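Local coordinates for LbaCas13a H328A (C2c2) (Lachnospiraceae bacterium NK4A179, PDB 5WLH), which binds a CRISPR guide RNA and, as a Cas13a (C2c2) nuclease of the A-cleaving kind, probably cuts RNA once a matching target pairs with the guide, at residues A359-I362 / R363-V367; R792-N795 / I796-V799; I1041-S1044 / K1045-E1049; S1149-Q1152 / A1153-T1157. All coordinates share one frame; numbering follows the deposited sequence.

The four contacts are local, each made within one short continuous run of chain, and they lie far apart in this largely helical Cas13a protein. Contact 1 is near the start of helix 357-388, contact 2 in the last turns of helix 786-799, contact 3 at the end of helix 1039-1047, and contact 4 where a loop enters the short helix 1153-1156. Their centres are about 48 to 58 Å apart, contacts 2 and 3 being the closest pair. Contact 3 comes nearest the bound RNA, its nearest atom about 6 Å away; the nearest atom of contact 1 is about 9 Å from the bound RNA, that of contact 2 about 12 Å and that of contact 4 about 18 Å. Contact 3 is buried, whereas contacts 1 and 4 lie at the surface.

Contact 1: residues A359-I362 / R363-V367; sequences AERI and RKNTV
A salt bridge between Glu-360 and Arg-363, one turn apart near the start of helix 357-388, marks this surface contact within a single helix. The two side chains run side by side in the same direction. Glu-360 turns back at its second torsion (chi2 46°), which carries the carboxylate toward Arg-363, whose chain stays extended from CG to NE. Glu-360 OE1 takes the N-H of Arg-363 NH1 at 3.3 Å on its syn lone pair, with an N-H...O angle of 146°. That oxygen lies close to the guanidinium plane, at its edge, yet the carboxylate is twisted 79° against the guanidinium, so this is a single-oxygen bridge and not a flat two-pronged pair. Arg-363 NH2 bonds to Pro-345 O and NE is also hydrogen-bonded outside the two segments, which together help fix the rotation of the group. Glutamate followed three residues later by arginine is a familiar i to i+3 ion pair of helices, and both residues have chains long enough to meet beside the backbone. Underneath, regular alpha-helical bonds run from Arg-363 N to Ala-359 O (3.0 Å) and from Lys-364 N to Glu-360 O (2.8 Å). Lys-364 sends its amine away to Leu-419 O and Lys-420 O, tying the helix to the chain beyond helix 398-417. Ile-362 rests on Ala-183 of helix 175-185. Its carbonyl oxygen receives Thr-366 N at 2.9 Å and also a water, 3.0 Å from Ile-362 O, that reaches Thr-366 OG1 at the same distance of 3.0 Å.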
loop_
_atom_site.group_PDB
_atom_site.type_symbol
_atom_site.label_atom_id
_atom_site.label_comp_id
_atom_site.label_asym_id
_atom_site.label_seq_id
_atom_site.Cartn_x
_atom_site.Cartn_y
_atom_site.Cartn_z
ATOM N N ALA A 359 22.635 11.817 -25.363
ATOM C CA ALA A 359 23.752 12.568 -24.804
ATOM C C ALA A 359 23.592 12.787 -23.304
ATOM O O ALA A 359 24.591 12.850 -22.582
ATOM C CB ALA A 359 23.900 13.908 -25.522
ATOM N N GLU A 360 22.354 12.925 -22.820
ATOM C CA GLU A 360 22.149 13.085 -21.385
ATOM C C GLU A 360 22.404 11.782 -20.641
ATOM O O GLU A 360 22.866 11.808 -19.496
ATOM C CB GLU A 360 20.734 13.593 -21.103
ATOM C CG GLU A 360 20.510 14.080 -19.668
ATOM C CD GLU A 360 21.630 14.983 -19.160
ATOM O OE1 GLU A 360 22.271 14.633 -18.147
ATOM O OE2 GLU A 360 21.867 16.047 -19.769
ATOM N N ARG A 361 22.115 10.639 -21.270
ATOM C CA ARG A 361 22.424 9.354 -20.651
ATOM C C ARG A 361 23.929 9.134 -20.559
ATOM O O ARG A 361 24.423 8.570 -19.575
ATOM C CB ARG A 361 21.761 8.222 -21.435
ATOM C CG ARG A 361 22.111 6.825 -20.945
ATOM C CD ARG A 361 20.995 5.833 -21.251
ATOM N NE ARG A 361 20.903 5.536 -22.680
ATOM C CZ ARG A 361 19.957 6.005 -23.490
ATOM N NH1 ARG A 361 19.002 6.795 -23.022
ATOM N NH2 ARG A 361 19.968 5.678 -24.775
ATOM N N ILE A 362 24.672 9.560 -21.582
ATOM C CA ILE A 362 26.131 9.521 -21.516
ATOM C C ILE A 362 26.625 10.369 -20.352
ATOM O O ILE A 362 27.427 9.921 -19.525
ATOM C CB ILE A 362 26.734 10.001 -22.845
ATOM C CG1 ILE A 362 26.343 9.051 -23.972
ATOM C CG2 ILE A 362 28.253 10.122 -22.732
ATOM C CD1 ILE A 362 27.289 7.903 -24.121
ATOM N N ARG A 363 26.141 11.606 -20.273
ATOM C CA ARG A 363 26.576 12.512 -19.219
ATOM C C ARG A 363 26.198 11.979 -17.842
ATOM O O ARG A 363 26.962 12.123 -16.879
ATOM C CB ARG A 363 25.965 13.891 -19.451
ATOM C CG ARG A 363 26.283 14.907 -18.385
ATOM C CD ARG A 363 25.879 16.296 -18.844
ATOM N NE ARG A 363 26.129 17.302 -17.816
ATOM C CZ ARG A 363 25.230 17.686 -16.917
ATOM N NH1 ARG A 363 24.017 17.145 -16.914
ATOM N NH2 ARG A 363 25.543 18.609 -16.022
ATOM N N LYS A 364 25.018 11.369 -17.723
ATOM C CA LYS A 364 24.636 10.801 -16.433
ATOM C C LYS A 364 25.567 9.662 -16.040
ATOM O O LYS A 364 25.947 9.536 -14.868
ATOM C CB LYS A 364 23.187 10.319 -16.471
ATOM C CG LYS A 364 22.757 9.652 -15.170
ATOM C CD LYS A 364 21.503 8.807 -15.350
ATOM C CE LYS A 364 20.269 9.679 -15.371
ATOM N NZ LYS A 364 19.021 8.892 -15.149
ATOM N N ASN A 365 25.956 8.828 -17.010
ATOM C CA ASN A 365 26.889 7.746 -16.717
ATOM C C ASN A 365 28.241 8.298 -16.303
ATOM O O ASN A 365 28.890 7.763 -15.397
ATOM C CB ASN A 365 27.038 6.823 -17.929
ATOM C CG ASN A 365 25.839 5.931 -18.127
ATOM O OD1 ASN A 365 24.968 5.846 -17.255
ATOM N ND2 ASN A 365 25.789 5.239 -19.270
ATOM N N THR A 366 28.680 9.375 -16.956
ATOM C CA THR A 366 29.909 10.031 -16.544
ATOM C C THR A 366 29.785 10.573 -15.131
ATOM O O THR A 366 30.726 10.470 -14.334
ATOM C CB THR A 366 30.253 11.156 -17.519
ATOM O OG1 THR A 366 30.543 10.585 -18.800
ATOM C CG2 THR A 366 31.449 11.965 -17.016
ATOM N N VAL A 367 28.626 11.149 -14.798
ATOM C CA VAL A 367 28.434 11.691 -13.456
ATOM C C VAL A 367 28.413 10.566 -12.425
ATOM O O VAL A 367 28.986 10.699 -11.340
ATOM C CB VAL A 367 27.153 12.550 -13.395
ATOM C CG1 VAL A 367 26.778 12.888 -11.938
ATOM C CG2 VAL A 367 27.332 13.841 -14.187
HETATM O O HOH W 1 29.720 8.136 -20.262
#

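Contact 2: residues R792-N795 / I796-V799; sequences RIKN and IVQV
Lys-794 and Val-797 make the closest side-chain meeting here, a van der Waals contact one turn apart in the closing part of helix 786-799. The lysine bends at both its second and third torsions (chi2 -77°, chi3 78°) and so folds over toward Val-797, one turn further on. The end of its chain lies on one methyl: Lys-794 CE and NZ are each 3.5 Å from Val-797 CG2, and for the carbon pair this is tighter than usual. Both residues also touch Ile-743 of helix 736-745. A second van der Waals touch, of an amide nitrogen on a methyl, lies on another side, where Asn-795 ND2 is 3.8 Å from Val-799 CG2. The same methyl sits 3.2 Å from Asn-795 O, so the valine packs on backbone as much as on side chain. These pairings follow the i to i+3 and i to i+4 spacing of an amphipathic alpha helix: Ile-793, Ile-796 and Val-797 are the buried members and meet Ile-808, Leu-811 and Ile-812 of helix 805-813, whereas Arg-792, Lys-794 and Gln-798 belong to the exposed side. Branched aliphatic residues suit the first face, since they fill the space between helices without polar atoms to satisfy. The hydrogen bonds across the contact are those of the backbone. Val-797 N binds Ile-793 O at 3.0 Å and almost straight, and Ile-796 N and Val-799 N bind Arg-792 O and Asn-795 O in the same way along the chain. Gln-798 CB lies 3.1 Å from Lys-794 O, beside the bond from Gln-798 N to that oxygen.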
loop_
_atom_site.group_PDB
_atom_site.type_symbol
_atom_site.label_atom_id
_atom_site.label_comp_id
_atom_site.label_asym_id
_atom_site.label_seq_id
_atom_site.Cartn_x
_atom_site.Cartn_y
_atom_site.Cartn_z
ATOM N N ARG A 792 0.034 -24.961 -15.861
ATOM C CA ARG A 792 0.000 -24.594 -14.450
ATOM C C ARG A 792 -1.314 -25.001 -13.805
ATOM O O ARG A 792 -1.329 -25.445 -12.649
ATOM C CB ARG A 792 0.249 -23.098 -14.283
ATOM C CG ARG A 792 1.413 -22.602 -15.101
ATOM C CD ARG A 792 1.505 -21.102 -15.047
ATOM N NE ARG A 792 2.392 -20.636 -13.988
ATOM C CZ ARG A 792 3.700 -20.458 -14.143
ATOM N NH1 ARG A 792 4.440 -20.027 -13.128
ATOM N NH2 ARG A 792 4.267 -20.710 -15.314
ATOM N N ILE A 793 -2.425 -24.878 -14.541
ATOM C CA ILE A 793 -3.715 -25.340 -14.031
ATOM C C ILE A 793 -3.644 -26.819 -13.678
ATOM O O ILE A 793 -4.075 -27.242 -12.596
ATOM C CB ILE A 793 -4.834 -25.072 -15.056
ATOM C CG1 ILE A 793 -4.884 -23.592 -15.426
ATOM C CG2 ILE A 793 -6.173 -25.564 -14.522
ATOM C CD1 ILE A 793 -5.674 -22.749 -14.473
ATOM N N LYS A 794 -3.101 -27.635 -14.589
ATOM C CA LYS A 794 -3.022 -29.065 -14.311
ATOM C C LYS A 794 -2.097 -29.338 -13.132
ATOM O O LYS A 794 -2.385 -30.202 -12.291
ATOM C CB LYS A 794 -2.569 -29.842 -15.556
ATOM C CG LYS A 794 -3.645 -30.099 -16.651
ATOM C CD LYS A 794 -4.637 -31.242 -16.291
ATOM C CE LYS A 794 -5.734 -30.840 -15.298
ATOM N NZ LYS A 794 -6.427 -31.984 -14.642
ATOM N N ASN A 795 -0.989 -28.600 -13.040
ATOM C CA ASN A 795 -0.126 -28.714 -11.867
ATOM C C ASN A 795 -0.893 -28.376 -10.594
ATOM O O ASN A 795 -0.811 -29.100 -9.593
ATOM C CB ASN A 795 1.092 -27.807 -12.029
ATOM C CG ASN A 795 2.080 -27.960 -10.894
ATOM O OD1 ASN A 795 2.695 -26.988 -10.451
ATOM N ND2 ASN A 795 2.234 -29.188 -10.407
ATOM N N ILE A 796 -1.669 -27.288 -10.624
ATOM C CA ILE A 796 -2.400 -26.855 -9.434
ATOM C C ILE A 796 -3.364 -27.941 -8.966
ATOM O O ILE A 796 -3.377 -28.318 -7.787
ATOM C CB ILE A 796 -3.129 -25.528 -9.711
ATOM C CG1 ILE A 796 -2.123 -24.378 -9.739
ATOM C CG2 ILE A 796 -4.208 -25.279 -8.668
ATOM C CD1 ILE A 796 -2.655 -23.113 -10.371
ATOM N N VAL A 797 -4.184 -28.466 -9.881
ATOM C CA VAL A 797 -5.149 -29.488 -9.481
ATOM C C VAL A 797 -4.446 -30.797 -9.147
ATOM O O VAL A 797 -4.939 -31.579 -8.323
ATOM C CB VAL A 797 -6.214 -29.680 -10.574
ATOM C CG1 VAL A 797 -7.015 -28.401 -10.747
ATOM C CG2 VAL A 797 -5.568 -30.095 -11.885
ATOM N N GLN A 798 -3.296 -31.061 -9.776
ATOM C CA GLN A 798 -2.486 -32.211 -9.388
ATOM C C GLN A 798 -2.072 -32.108 -7.926
ATOM O O GLN A 798 -2.187 -33.074 -7.164
ATOM C CB GLN A 798 -1.252 -32.317 -10.288
ATOM C CG GLN A 798 -1.297 -33.444 -11.321
ATOM C CD GLN A 798 -0.430 -33.160 -12.547
ATOM O OE1 GLN A 798 0.680 -32.632 -12.434
ATOM N NE2 GLN A 798 -0.940 -33.509 -13.727
ATOM N N VAL A 799 -1.607 -30.926 -7.510
ATOM C CA VAL A 799 -1.110 -30.757 -6.146
ATOM C C VAL A 799 -2.237 -30.933 -5.137
ATOM O O VAL A 799 -2.045 -31.525 -4.069
ATOM C CB VAL A 799 -0.412 -29.389 -6.005
ATOM C CG1 VAL A 799 -0.023 -29.121 -4.563
ATOM C CG2 VAL A 799 0.810 -29.348 -6.898
#

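Contact 3: residues I1041-S1044 / K1045-E1049; sequences IILS and KLYGE
Leu-1043 and Tyr-1047 meet one turn apart near the C-terminal end of the short helix 1039-1047, shortly before helix 1050-1056. The tight part of the contact is apolar and buried. Leu-1043 CD2 comes in the plane of the tyrosine ring, at its edge, 3.7 Å from Tyr-1047 CE2, while Leu-1046 CB lies over the centre of one ring face. Both Leu-1043 and Tyr-1047 touch Pro-915 of helix 915-941, and the ring makes an edge-to-face pair with His-512, so a large aromatic is well placed to fill this junction. On another side the side chains of Ile-1042 and Leu-1046 run side by side, Ile-1042 CG2 lying 4.0 Å from Leu-1046 CD1, an ordinary packing distance. The partly exposed side is more polar and makes few side-chain contacts between the two segments. Lys-1045 finds its partners outside them, its amine bonded to Gln-516 OE1 and its charge in a cation-pi contact with Phe-985. Glu-1049, at the N-cap position of the next helix, hardly touches residues 1041-1044 and forms a salt bridge with Arg-511. The bond from Gly-1048 N to Ser-1044 O is weak (2.9 Å, N-H...O angle 126°), and Gly-1048, with no CB, comes close to that oxygen. Buried Ser-1044 satisfies its hydroxyl locally: chi1 of 88° sets OG between backbone N and carbonyl carbon, turned back along the helix. There Ser-1044 OG donates to Ile-1041 O at 2.9 Å, on the same face of that carbonyl as Lys-1045 N at 3.0 Å.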
loop_
_atom_site.group_PDB
_atom_site.type_symbol
_atom_site.label_atom_id
_atom_site.label_comp_id
_atom_site.label_asym_id
_atom_site.label_seq_id
_atom_site.Cartn_x
_atom_site.Cartn_y
_atom_site.Cartn_z
ATOM N N ILE A 1041 -27.492 12.413 -3.630
ATOM C CA ILE A 1041 -27.609 13.527 -2.693
ATOM C C ILE A 1041 -27.657 13.006 -1.262
ATOM O O ILE A 1041 -26.975 13.528 -0.377
ATOM C CB ILE A 1041 -28.847 14.381 -3.026
ATOM C CG1 ILE A 1041 -28.665 15.072 -4.382
ATOM C CG2 ILE A 1041 -29.107 15.403 -1.921
ATOM C CD1 ILE A 1041 -27.774 16.264 -4.354
ATOM N N ILE A 1042 -28.463 11.972 -1.015
ATOM C CA ILE A 1042 -28.581 11.461 0.348
ATOM C C ILE A 1042 -27.276 10.793 0.776
ATOM O O ILE A 1042 -26.814 10.978 1.907
ATOM C CB ILE A 1042 -29.788 10.512 0.477
ATOM C CG1 ILE A 1042 -31.088 11.311 0.623
ATOM C CG2 ILE A 1042 -29.679 9.676 1.743
ATOM C CD1 ILE A 1042 -31.552 11.984 -0.609
ATOM N N LEU A 1043 -26.641 10.035 -0.129
ATOM C CA LEU A 1043 -25.364 9.415 0.219
ATOM C C LEU A 1043 -24.308 10.470 0.527
ATOM O O LEU A 1043 -23.473 10.288 1.420
ATOM C CB LEU A 1043 -24.899 8.496 -0.912
ATOM C CG LEU A 1043 -25.675 7.192 -1.086
ATOM C CD1 LEU A 1043 -25.199 6.485 -2.335
ATOM C CD2 LEU A 1043 -25.542 6.268 0.138
ATOM N N SER A 1044 -24.319 11.583 -0.206
ATOM C CA SER A 1044 -23.366 12.652 0.093
ATOM C C SER A 1044 -23.685 13.319 1.431
ATOM O O SER A 1044 -22.774 13.769 2.135
ATOM C CB SER A 1044 -23.358 13.664 -1.054
ATOM O OG SER A 1044 -24.348 14.651 -0.853
ATOM N N LYS A 1045 -24.963 13.351 1.813
ATOM C CA LYS A 1045 -25.353 13.915 3.105
ATOM C C LYS A 1045 -24.941 13.005 4.260
ATOM O O LYS A 1045 -24.510 13.484 5.312
ATOM C CB LYS A 1045 -26.863 14.161 3.124
ATOM C CG LYS A 1045 -27.479 14.367 4.510
ATOM C CD LYS A 1045 -27.497 15.834 4.903
ATOM C CE LYS A 1045 -28.725 16.194 5.751
ATOM N NZ LYS A 1045 -29.346 15.026 6.456
ATOM N N LEU A 1046 -25.079 11.694 4.095
ATOM C CA LEU A 1046 -24.768 10.792 5.202
ATOM C C LEU A 1046 -23.267 10.588 5.344
ATOM O O LEU A 1046 -22.741 10.551 6.464
ATOM C CB LEU A 1046 -25.436 9.436 4.994
ATOM C CG LEU A 1046 -26.961 9.394 4.910
ATOM C CD1 LEU A 1046 -27.439 7.970 4.646
ATOM C CD2 LEU A 1046 -27.540 9.919 6.194
ATOM N N TYR A 1047 -22.572 10.423 4.215
ATOM C CA TYR A 1047 -21.188 9.975 4.219
ATOM C C TYR A 1047 -20.199 10.960 3.612
ATOM O O TYR A 1047 -18.994 10.823 3.864
ATOM C CB TYR A 1047 -21.073 8.627 3.479
ATOM C CG TYR A 1047 -22.080 7.598 3.951
ATOM C CD1 TYR A 1047 -22.042 7.086 5.259
ATOM C CD2 TYR A 1047 -23.076 7.132 3.092
ATOM C CE1 TYR A 1047 -22.960 6.145 5.685
ATOM C CE2 TYR A 1047 -23.994 6.207 3.507
ATOM C CZ TYR A 1047 -23.942 5.719 4.804
ATOM O OH TYR A 1047 -24.855 4.795 5.203
ATOM N N GLY A 1048 -20.662 11.943 2.830
ATOM C CA GLY A 1048 -19.792 12.947 2.259
ATOM C C GLY A 1048 -19.681 14.189 3.124
ATOM O O GLY A 1048 -20.235 14.286 4.221
ATOM N N GLU A 1049 -18.915 15.150 2.613
ATOM C CA GLU A 1049 -18.555 16.363 3.339
ATOM C C GLU A 1049 -19.055 17.560 2.538
ATOM O O GLU A 1049 -18.485 17.901 1.494
ATOM C CB GLU A 1049 -17.048 16.426 3.575
ATOM C CG GLU A 1049 -16.514 15.192 4.306
ATOM C CD GLU A 1049 -16.745 15.263 5.807
ATOM O OE1 GLU A 1049 -17.288 16.284 6.285
ATOM O OE2 GLU A 1049 -16.385 14.301 6.521
#

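Contact 4: residues S1149-Q1152 / A1153-T1157; sequences SNKQ and ATYVT
Tyr-1155 has its ring carbon CG swung opposite the backbone N (chi1 -176°), while in Lys-1151 chi1 of -70° sets CG beside the backbone N and an extended chi2 (174°) lays CG and CD along the CD2-CE2 side of the tyrosine, the two side chains crossing at a slant. Lys-1151 CD reaches 3.5 Å from Tyr-1155 CE2, and Lys-1151 CG lies 3.8 Å from Tyr-1155 CD2. Lysine suits this place because its methylenes can pack on an aromatic while the amine goes on to polar partners. Bends at chi3 and chi4 turn the amine away from the ring: Lys-1151 NZ donates to Ser-1149 O at 2.7 Å, and also bonds to Cys-1144 O and Asn-1147 O, so carbonyls at and after the end of helix 1106-1145 gather round the ammonium group. The tyrosine is held at its far end as well, its OH hydrogen-bonded to His-1141 of that helix, and its ring touches Cys-1144 and Leu-1145. Val-1156 adds a looser apolar touch, with its CG2 4.2 Å from Lys-1151 CB. The backbone link is slight: Tyr-1155 N makes a weak bond to Gln-1152 O at 3.2 Å. Ala-1153 O accepts from both Val-1156 N and Thr-1157 N. Gln-1152 takes the N-cap position of the single-turn helix 1153-1156, and a loop packed back on the preceding long helix thus passes through one helical turn into strand 1157-1160, a helix-to-strand connection at the protein surface.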
loop_
_atom_site.group_PDB
_atom_site.type_symbol
_atom_site.label_atom_id
_atom_site.label_comp_id
_atom_site.label_asym_id
_atom_site.label_seq_id
_atom_site.Cartn_x
_atom_site.Cartn_y
_atom_site.Cartn_z
ATOM N N SER A 1149 23.195 -0.732 31.941
ATOM C CA SER A 1149 22.970 0.633 32.385
ATOM C C SER A 1149 22.072 0.652 33.624
ATOM O O SER A 1149 21.311 -0.286 33.899
ATOM C CB SER A 1149 22.353 1.473 31.266
ATOM O OG SER A 1149 20.990 1.124 31.062
ATOM N N ASN A 1150 22.193 1.731 34.392
ATOM C CA ASN A 1150 21.453 1.861 35.638
ATOM C C ASN A 1150 19.957 1.980 35.366
ATOM O O ASN A 1150 19.528 2.784 34.531
ATOM C CB ASN A 1150 21.954 3.078 36.415
ATOM C CG ASN A 1150 21.057 3.428 37.584
ATOM O OD1 ASN A 1150 21.101 2.775 38.630
ATOM N ND2 ASN A 1150 20.227 4.457 37.410
ATOM N N LYS A 1151 19.161 1.176 36.074
ATOM C CA LYS A 1151 17.711 1.152 35.907
ATOM C C LYS A 1151 17.047 1.175 37.275
ATOM O O LYS A 1151 17.448 0.423 38.168
ATOM C CB LYS A 1151 17.266 -0.087 35.114
ATOM C CG LYS A 1151 17.670 -0.028 33.637
ATOM C CD LYS A 1151 17.347 -1.317 32.882
ATOM C CE LYS A 1151 18.506 -2.281 32.978
ATOM N NZ LYS A 1151 19.676 -1.713 32.283
ATOM N N GLN A 1152 16.043 2.038 37.437
ATOM C CA GLN A 1152 15.327 2.122 38.704
ATOM C C GLN A 1152 14.391 0.926 38.890
ATOM O O GLN A 1152 14.044 0.210 37.944
ATOM C CB GLN A 1152 14.537 3.426 38.796
ATOM C CG GLN A 1152 15.399 4.629 39.157
ATOM C CD GLN A 1152 16.706 4.225 39.814
ATOM O OE1 GLN A 1152 16.751 3.907 41.006
ATOM N NE2 GLN A 1152 17.781 4.224 39.033
ATOM N N ALA A 1153 13.974 0.727 40.143
ATOM C CA ALA A 1153 13.224 -0.472 40.501
ATOM C C ALA A 1153 11.965 -0.622 39.660
ATOM O O ALA A 1153 11.699 -1.702 39.122
ATOM C CB ALA A 1153 12.856 -0.446 41.984
ATOM N N THR A 1154 11.159 0.437 39.564
ATOM C CA THR A 1154 9.857 0.318 38.914
ATOM C C THR A 1154 9.942 0.320 37.393
ATOM O O THR A 1154 8.933 0.061 36.728
ATOM C CB THR A 1154 8.924 1.439 39.359
ATOM O OG1 THR A 1154 9.535 2.707 39.075
ATOM C CG2 THR A 1154 8.605 1.322 40.855
ATOM N N TYR A 1155 11.112 0.619 36.836
ATOM C CA TYR A 1155 11.331 0.394 35.412
ATOM C C TYR A 1155 11.284 -1.091 35.082
ATOM O O TYR A 1155 10.761 -1.483 34.029
ATOM C CB TYR A 1155 12.678 0.993 35.027
ATOM C CG TYR A 1155 13.049 0.947 33.564
ATOM C CD1 TYR A 1155 12.640 1.949 32.700
ATOM C CD2 TYR A 1155 13.862 -0.058 33.072
ATOM C CE1 TYR A 1155 13.003 1.939 31.358
ATOM C CE2 TYR A 1155 14.238 -0.080 31.736
ATOM C CZ TYR A 1155 13.811 0.928 30.893
ATOM O OH TYR A 1155 14.185 0.908 29.567
ATOM N N VAL A 1156 11.831 -1.930 35.972
ATOM C CA VAL A 1156 11.915 -3.366 35.736
ATOM C C VAL A 1156 10.699 -4.086 36.298
ATOM O O VAL A 1156 10.188 -5.029 35.690
ATOM C CB VAL A 1156 13.224 -3.918 36.343
ATOM C CG1 VAL A 1156 13.390 -5.412 36.048
ATOM C CG2 VAL A 1156 14.421 -3.130 35.845
ATOM N N THR A 1157 10.207 -3.643 37.453
ATOM C CA THR A 1157 9.207 -4.403 38.186
ATOM C C THR A 1157 8.199 -3.456 38.812
ATOM O O THR A 1157 8.583 -2.533 39.535
ATOM C CB THR A 1157 9.880 -5.250 39.279
ATOM O OG1 THR A 1157 10.736 -6.229 38.665
ATOM C CG2 THR A 1157 8.841 -5.949 40.136
#